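Long-range contact in elongin-C (PDB 5ZB2), which links cullin CUL3 to the substrate receptor within an E3 ubiquitin ligase that polyubiquitylates RNA polymerase II, and contributes to global genomic repair: residues F53-Y67 / E83-A97. Sequence-based numbering, arbitrary orientation.
Sequences FDSHILEKAVEYLNY and EFEIPTEMSLELLLA
Phe84, on an extended loop, sets its ring edge, CE1 and CZ leading, against the backbone of helix 55-67: CE1 lies 3.4 Å from Tyr64 CA, and CZ 3.5 Å from Lys60 O. Its CG stands anti to the backbone N (chi1 -176°), which carries the ring inward from the loop. Tyr64 turns an edge toward one face of Phe84 in a T-shaped pair, planes at 87°, while Phe84 CB sits over a face of the Tyr67 ring in a CH-pi contact. The Lys60 chain, bent at chi2, runs past Phe84 in the opposite direction; its CE reaches Glu85 O at 3.1 Å, and NZ makes a weak salt bridge with Glu63. Toward the N-terminal end of helix 55-67, helix 91-97 crosses it at -60°. Ile57 fills this crossing: CD1 meets Met90 CB, CG2 touches Leu94 CD1 and lies 3.9 Å from Ala97 CB, and CG1 rests on the Glu93 carboxylate. Ala97 CB lies over a face of the Phe53 ring. At the margin Met90 CE approaches His56 ND1, a buried nitrogen without a polar partner, and Asp54 OD2 comes within 3.7 Å of Glu93 OE2, while His56 NE2 gives Asp54 OD2 a weak hydrogen bond. The loop and helix 91-97 thus join the helix that flanks the sheet of this Skp1-family POZ fold, while Tyr64 OH hydrogen-bonds with Ser6 O of a RAD7 chain and Leu94 packs on its Cys12. Burial of apolar and aromatic surface should dominate stability; the neighbouring carboxylates would disfavour each other, perhaps eased by the weak N-H bond from His56.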
# COMPACT_ATOMS: atom_id res chain seq x y z
N PHE B 53 -13.13 -26.09 26.05
CA PHE B 53 -11.74 -26.47 25.81
C PHE B 53 -11.63 -27.99 25.80
O PHE B 53 -12.15 -28.66 26.70
CB PHE B 53 -10.81 -25.88 26.87
CG PHE B 53 -10.60 -24.39 26.73
CD1 PHE B 53 -10.52 -23.80 25.48
CD2 PHE B 53 -10.46 -23.60 27.86
CE1 PHE B 53 -10.32 -22.44 25.36
CE2 PHE B 53 -10.26 -22.23 27.74
CZ PHE B 53 -10.19 -21.65 26.48
N ASP B 54 -10.94 -28.52 24.79
CA ASP B 54 -10.81 -29.96 24.62
C ASP B 54 -9.77 -30.53 25.59
O ASP B 54 -9.06 -29.81 26.29
CB ASP B 54 -10.42 -30.28 23.18
CG ASP B 54 -11.43 -29.78 22.17
OD1 ASP B 54 -12.63 -29.72 22.51
OD2 ASP B 54 -11.03 -29.44 21.03
N SER B 55 -9.69 -31.86 25.60
CA SER B 55 -8.82 -32.55 26.55
C SER B 55 -7.35 -32.29 26.23
O SER B 55 -6.53 -32.13 27.14
CB SER B 55 -9.12 -34.04 26.53
OG SER B 55 -10.48 -34.28 26.87
N HIS B 56 -7.00 -32.26 24.94
CA HIS B 56 -5.60 -32.05 24.56
C HIS B 56 -5.12 -30.66 24.94
O HIS B 56 -3.92 -30.47 25.17
CB HIS B 56 -5.43 -32.29 23.06
CG HIS B 56 -6.25 -31.37 22.20
ND1 HIS B 56 -5.74 -30.23 21.63
CD2 HIS B 56 -7.55 -31.43 21.82
CE1 HIS B 56 -6.68 -29.63 20.93
NE2 HIS B 56 -7.79 -30.34 21.03
N ILE B 57 -6.02 -29.68 25.02
CA ILE B 57 -5.62 -28.32 25.37
C ILE B 57 -5.27 -28.24 26.85
O ILE B 57 -4.19 -27.77 27.22
CB ILE B 57 -6.73 -27.32 25.00
CG1 ILE B 57 -6.99 -27.34 23.49
CG2 ILE B 57 -6.37 -25.91 25.46
CD1 ILE B 57 -5.80 -26.94 22.63
N LEU B 58 -6.17 -28.70 27.72
CA LEU B 58 -5.92 -28.63 29.16
C LEU B 58 -4.68 -29.42 29.54
O LEU B 58 -3.88 -28.96 30.37
CB LEU B 58 -7.13 -29.14 29.93
CG LEU B 58 -8.28 -28.14 30.09
CD1 LEU B 58 -9.02 -27.95 28.78
CD2 LEU B 58 -9.24 -28.59 31.18
N GLU B 59 -4.50 -30.60 28.96
CA GLU B 59 -3.30 -31.38 29.23
C GLU B 59 -2.04 -30.58 28.95
O GLU B 59 -1.02 -30.74 29.64
CB GLU B 59 -3.31 -32.67 28.41
CG GLU B 59 -2.06 -33.53 28.58
CD GLU B 59 -2.26 -34.96 28.13
OE1 GLU B 59 -2.52 -35.83 28.99
OE2 GLU B 59 -2.17 -35.22 26.91
N LYS B 60 -2.08 -29.69 27.95
CA LYS B 60 -0.92 -28.86 27.64
C LYS B 60 -0.83 -27.67 28.58
O LYS B 60 0.28 -27.25 28.95
CB LYS B 60 -0.97 -28.39 26.19
CG LYS B 60 0.40 -28.13 25.57
CD LYS B 60 1.20 -29.41 25.42
CE LYS B 60 2.56 -29.16 24.81
NZ LYS B 60 3.33 -30.43 24.65
N ALA B 61 -1.97 -27.11 28.99
CA ALA B 61 -1.96 -26.03 29.97
C ALA B 61 -1.34 -26.50 31.28
O ALA B 61 -0.45 -25.83 31.83
CB ALA B 61 -3.39 -25.53 30.20
N VAL B 62 -1.79 -27.64 31.79
CA VAL B 62 -1.19 -28.20 33.00
C VAL B 62 0.29 -28.46 32.78
O VAL B 62 1.12 -28.21 33.66
CB VAL B 62 -1.93 -29.49 33.42
CG1 VAL B 62 -1.31 -30.08 34.68
CG2 VAL B 62 -3.41 -29.22 33.64
N GLU B 63 0.65 -28.95 31.59
CA GLU B 63 2.06 -29.19 31.29
C GLU B 63 2.87 -27.90 31.40
O GLU B 63 4.02 -27.91 31.85
CB GLU B 63 2.20 -29.80 29.90
CG GLU B 63 3.64 -30.17 29.52
CD GLU B 63 3.73 -30.85 28.16
OE1 GLU B 63 2.71 -31.40 27.69
OE2 GLU B 63 4.83 -30.82 27.56
N TYR B 64 2.28 -26.77 30.99
CA TYR B 64 2.98 -25.49 31.11
C TYR B 64 3.07 -25.05 32.57
O TYR B 64 4.11 -24.55 33.01
CB TYR B 64 2.30 -24.41 30.27
CG TYR B 64 2.89 -23.04 30.53
CD1 TYR B 64 4.04 -22.62 29.88
CD2 TYR B 64 2.30 -22.18 31.44
CE1 TYR B 64 4.59 -21.38 30.13
CE2 TYR B 64 2.84 -20.93 31.69
CZ TYR B 64 3.99 -20.54 31.03
OH TYR B 64 4.53 -19.30 31.28
N LEU B 65 1.97 -25.19 33.32
CA LEU B 65 1.97 -24.76 34.72
C LEU B 65 3.09 -25.44 35.49
O LEU B 65 3.90 -24.78 36.15
CB LEU B 65 0.62 -25.05 35.36
CG LEU B 65 -0.57 -24.23 34.83
CD1 LEU B 65 -1.86 -24.72 35.46
CD2 LEU B 65 -0.37 -22.75 35.11
N ASN B 66 3.15 -26.78 35.43
CA ASN B 66 4.26 -27.49 36.05
C ASN B 66 5.59 -27.01 35.49
O ASN B 66 6.53 -26.73 36.24
CB ASN B 66 4.09 -29.00 35.83
CG ASN B 66 2.77 -29.52 36.36
OD1 ASN B 66 2.30 -29.09 37.42
ND2 ASN B 66 2.15 -30.43 35.62
N TYR B 67 5.67 -26.90 34.16
CA TYR B 67 6.88 -26.37 33.54
C TYR B 67 7.24 -25.00 34.10
O TYR B 67 8.43 -24.68 34.25
CB TYR B 67 6.69 -26.31 32.02
CG TYR B 67 7.72 -25.47 31.30
CD1 TYR B 67 8.94 -26.01 30.91
CD2 TYR B 67 7.46 -24.14 30.99
CE1 TYR B 67 9.88 -25.24 30.25
CE2 TYR B 67 8.40 -23.37 30.33
CZ TYR B 67 9.60 -23.92 29.95
OH TYR B 67 10.53 -23.16 29.29
N GLU B 83 12.93 -25.25 26.18
CA GLU B 83 11.82 -24.61 25.50
C GLU B 83 10.56 -25.46 25.67
O GLU B 83 10.62 -26.69 25.64
CB GLU B 83 12.12 -24.41 24.01
CG GLU B 83 12.42 -25.70 23.25
CD GLU B 83 12.46 -25.49 21.75
OE1 GLU B 83 11.63 -24.70 21.24
OE2 GLU B 83 13.31 -26.11 21.08
N PHE B 84 9.43 -24.78 25.86
CA PHE B 84 8.14 -25.45 25.97
C PHE B 84 7.59 -25.65 24.57
O PHE B 84 7.22 -24.69 23.89
CB PHE B 84 7.18 -24.63 26.83
CG PHE B 84 5.87 -25.30 27.07
CD1 PHE B 84 5.70 -26.15 28.16
CD2 PHE B 84 4.79 -25.09 26.22
CE1 PHE B 84 4.49 -26.77 28.38
CE2 PHE B 84 3.58 -25.71 26.45
CZ PHE B 84 3.43 -26.55 27.53
N GLU B 85 7.55 -26.91 24.13
CA GLU B 85 7.05 -27.22 22.79
C GLU B 85 5.54 -26.98 22.72
O GLU B 85 4.79 -27.32 23.64
CB GLU B 85 7.37 -28.66 22.43
CG GLU B 85 8.85 -28.97 22.38
CD GLU B 85 9.14 -30.44 22.12
OE1 GLU B 85 8.20 -31.26 22.22
OE2 GLU B 85 10.30 -30.78 21.81
N ILE B 86 5.10 -26.38 21.62
CA ILE B 86 3.69 -26.10 21.39
C ILE B 86 3.31 -26.64 20.02
O ILE B 86 3.79 -26.12 19.00
CB ILE B 86 3.39 -24.60 21.51
CG1 ILE B 86 3.60 -24.13 22.95
CG2 ILE B 86 1.96 -24.29 21.05
CD1 ILE B 86 3.43 -22.64 23.17
N PRO B 87 2.45 -27.66 19.92
CA PRO B 87 2.09 -28.18 18.60
C PRO B 87 1.43 -27.11 17.74
O PRO B 87 0.60 -26.34 18.21
CB PRO B 87 1.11 -29.32 18.92
CG PRO B 87 1.35 -29.66 20.35
CD PRO B 87 1.80 -28.40 21.01
N THR B 88 1.82 -27.08 16.47
CA THR B 88 1.27 -26.09 15.55
C THR B 88 -0.25 -26.22 15.44
O THR B 88 -0.97 -25.21 15.43
CB THR B 88 1.91 -26.25 14.17
OG1 THR B 88 3.32 -26.03 14.27
CG2 THR B 88 1.32 -25.25 13.17
N GLU B 89 -0.75 -27.45 15.38
CA GLU B 89 -2.18 -27.70 15.18
C GLU B 89 -3.06 -27.22 16.33
O GLU B 89 -4.28 -27.33 16.23
CB GLU B 89 -2.42 -29.19 14.94
CG GLU B 89 -1.93 -30.08 16.08
CD GLU B 89 -0.69 -30.87 15.71
OE1 GLU B 89 -0.79 -32.11 15.59
OE2 GLU B 89 0.39 -30.26 15.53
N MET B 90 -2.49 -26.71 17.42
CA MET B 90 -3.28 -26.22 18.55
C MET B 90 -2.77 -24.87 19.05
O MET B 90 -3.06 -24.49 20.19
CB MET B 90 -3.27 -27.24 19.69
CG MET B 90 -1.91 -27.43 20.35
SD MET B 90 -1.94 -28.61 21.71
CE MET B 90 -2.44 -30.11 20.86
N SER B 91 -2.03 -24.13 18.22
CA SER B 91 -1.45 -22.88 18.67
C SER B 91 -2.52 -21.82 18.92
O SER B 91 -2.46 -21.09 19.91
CB SER B 91 -0.42 -22.37 17.66
OG SER B 91 -0.97 -22.29 16.36
N LEU B 92 -3.51 -21.73 18.04
CA LEU B 92 -4.56 -20.73 18.21
C LEU B 92 -5.40 -21.02 19.45
O LEU B 92 -5.53 -20.17 20.34
CB LEU B 92 -5.45 -20.66 16.97
CG LEU B 92 -4.90 -19.91 15.75
CD1 LEU B 92 -5.88 -19.98 14.59
CD2 LEU B 92 -4.59 -18.45 16.09
N GLU B 93 -5.97 -22.23 19.53
CA GLU B 93 -6.83 -22.56 20.66
C GLU B 93 -6.06 -22.47 21.98
O GLU B 93 -6.61 -22.03 23.00
CB GLU B 93 -7.42 -23.95 20.48
CG GLU B 93 -8.49 -24.30 21.51
CD GLU B 93 -9.20 -25.61 21.21
OE1 GLU B 93 -8.90 -26.22 20.16
OE2 GLU B 93 -10.06 -26.02 22.01
N LEU B 94 -4.79 -22.87 21.98
CA LEU B 94 -4.00 -22.79 23.20
C LEU B 94 -3.75 -21.34 23.61
O LEU B 94 -3.70 -21.04 24.81
CB LEU B 94 -2.67 -23.53 23.03
CG LEU B 94 -1.80 -23.64 24.29
CD1 LEU B 94 -2.54 -24.34 25.42
CD2 LEU B 94 -0.50 -24.37 23.98
N LEU B 95 -3.60 -20.44 22.64
CA LEU B 95 -3.45 -19.02 22.97
C LEU B 95 -4.68 -18.52 23.71
O LEU B 95 -4.57 -17.82 24.72
CB LEU B 95 -3.22 -18.20 21.70
CG LEU B 95 -3.27 -16.68 21.86
CD1 LEU B 95 -2.29 -16.20 22.92
CD2 LEU B 95 -2.99 -16.00 20.54
N LEU B 96 -5.88 -18.87 23.22
CA LEU B 96 -7.10 -18.43 23.88
C LEU B 96 -7.19 -18.97 25.30
O LEU B 96 -7.65 -18.26 26.21
CB LEU B 96 -8.32 -18.88 23.06
CG LEU B 96 -8.39 -18.37 21.62
CD1 LEU B 96 -9.67 -18.86 20.95
CD2 LEU B 96 -8.31 -16.85 21.57
N ALA B 97 -6.76 -20.21 25.52
CA ALA B 97 -6.80 -20.77 26.87
C ALA B 97 -5.81 -20.07 27.78
O ALA B 97 -6.12 -19.79 28.95
CB ALA B 97 -6.52 -22.27 26.82